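Local coordinates for uncharacterized protein Sortase B (Clostridium perfringens, PDB 5YFK), which is a class B sortase, a cysteine transpeptidase of the kind that probably attaches surface proteins to the bacterial cell wall, at residues I59-G63 and T64-F68. The protein carries 1 engineered substitution. Numbering follows the deposited sequence.
Sequences IKVEG and TNIDF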
# COMPACT_ATOMS: atom_id res chain seq x y z
N ILE A 59 5.30 -4.81 -2.17
CA ILE A 59 3.84 -4.95 -2.17
C ILE A 59 3.38 -5.56 -3.49
O ILE A 59 3.76 -5.12 -4.58
CB ILE A 59 3.16 -3.57 -1.93
CG1 ILE A 59 1.65 -3.71 -1.78
CG2 ILE A 59 3.48 -2.59 -3.03
CD1 ILE A 59 0.97 -2.46 -1.25
N LYS A 60 2.43 -6.48 -3.37
CA LYS A 60 1.74 -7.02 -4.50
C LYS A 60 0.26 -7.13 -4.19
O LYS A 60 -0.13 -7.72 -3.18
CB LYS A 60 2.32 -8.40 -4.85
CG LYS A 60 1.56 -9.14 -5.97
CD LYS A 60 1.67 -8.43 -7.30
CE LYS A 60 0.46 -8.66 -8.19
NZ LYS A 60 0.38 -7.62 -9.26
N VAL A 61 -0.56 -6.69 -5.14
CA VAL A 61 -2.01 -6.73 -4.94
C VAL A 61 -2.66 -7.66 -5.94
O VAL A 61 -2.50 -7.54 -7.15
CB VAL A 61 -2.67 -5.34 -4.98
CG1 VAL A 61 -4.19 -5.46 -4.81
CG2 VAL A 61 -2.09 -4.46 -3.88
N GLU A 62 -3.36 -8.64 -5.38
CA GLU A 62 -3.93 -9.73 -6.15
C GLU A 62 -4.84 -9.16 -7.20
O GLU A 62 -5.59 -8.22 -6.95
CB GLU A 62 -4.73 -10.64 -5.21
CG GLU A 62 -5.71 -11.58 -5.88
CD GLU A 62 -6.48 -12.46 -4.88
OE1 GLU A 62 -6.94 -11.94 -3.84
OE2 GLU A 62 -6.70 -13.65 -5.17
N GLY A 63 -4.68 -9.67 -8.42
CA GLY A 63 -5.55 -9.35 -9.54
C GLY A 63 -5.29 -8.03 -10.24
O GLY A 63 -6.14 -7.53 -10.97
N THR A 64 -4.16 -7.40 -9.90
CA THR A 64 -3.79 -6.10 -10.45
C THR A 64 -2.34 -6.13 -10.91
O THR A 64 -1.64 -7.14 -10.75
CB THR A 64 -3.85 -4.99 -9.38
OG1 THR A 64 -2.76 -5.18 -8.47
CG2 THR A 64 -5.17 -5.02 -8.63
N ASN A 65 -1.92 -5.04 -11.53
CA ASN A 65 -0.52 -4.81 -11.86
C ASN A 65 0.25 -4.06 -10.78
O ASN A 65 1.34 -3.56 -11.04
CB ASN A 65 -0.38 -4.06 -13.18
CG ASN A 65 -0.93 -2.65 -13.12
OD1 ASN A 65 -1.66 -2.28 -12.22
ND2 ASN A 65 -0.53 -1.84 -14.09
N ILE A 66 -0.27 -4.08 -9.57
CA ILE A 66 0.41 -3.48 -8.44
C ILE A 66 1.40 -4.50 -7.85
O ILE A 66 1.03 -5.49 -7.22
CB ILE A 66 -0.56 -2.95 -7.38
CG1 ILE A 66 -1.49 -1.91 -7.99
CG2 ILE A 66 0.21 -2.30 -6.22
CD1 ILE A 66 -2.69 -1.64 -7.10
N ASP A 67 2.67 -4.24 -8.10
CA ASP A 67 3.75 -5.21 -7.91
C ASP A 67 5.05 -4.43 -7.86
O ASP A 67 5.74 -4.22 -8.89
CB ASP A 67 3.77 -6.21 -9.07
CG ASP A 67 4.65 -7.41 -8.81
OD1 ASP A 67 5.29 -7.49 -7.74
OD2 ASP A 67 4.67 -8.29 -9.69
N PHE A 68 5.34 -3.87 -6.69
CA PHE A 68 6.34 -2.82 -6.57
C PHE A 68 7.18 -2.95 -5.31
O PHE A 68 6.67 -3.29 -4.24
CB PHE A 68 5.65 -1.45 -6.54
CG PHE A 68 4.88 -1.12 -7.79
CD1 PHE A 68 5.54 -0.85 -8.97
CD2 PHE A 68 3.50 -1.00 -7.76
CE1 PHE A 68 4.84 -0.53 -10.11
CE2 PHE A 68 2.80 -0.69 -8.90
CZ PHE A 68 3.47 -0.44 -10.07
O HOH W 1 2.46 -8.28 -11.49
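I66 O, a backbone carbonyl oxygen, is gripped by two donors that arrive from opposite faces of its plane: V61 N at 2.9 Å, tilted modestly from that plane, and K60 NZ at 3.0 Å, well above it. The same ammonium also binds T64 O, with NZ and O 2.6 Å apart. A bend at chi2 (66°) folds the K60 chain back over the loop, so one lysine clamps two carbonyls two residues apart. A water accepts from K60 NZ and donates to D67 OD2, bridging the two groups; at 4.4 Å from NZ to OD2 they form no direct salt bridge. D67 OD2 also makes a salt bridge to R21, and OD1 accepts a hydrogen bond from W58.

V61 O is the second shared acceptor, taking T64 N and T64 OG1 from the same face, the hydroxyl at 2.7 Å. With chi1 at 72°, OG1 sits between the backbone N and the carbonyl carbon of T64, where it also accepts from I66 N in an ST turn. The V61 and I66 side chains lie side by side, pointing the same way, their CG2 methyls 3.9 Å apart, V61 meeting F127 and I66 meeting F121. I59 N to F68 O is nearly straight at 177°, and F68 N returns a bond to I59 O, the signature of an antiparallel hydrogen-bonded pair. The arrangement is a beta hairpin closed by a type II turn from V61 to T64, joining the first two strands of the sortase beta fold.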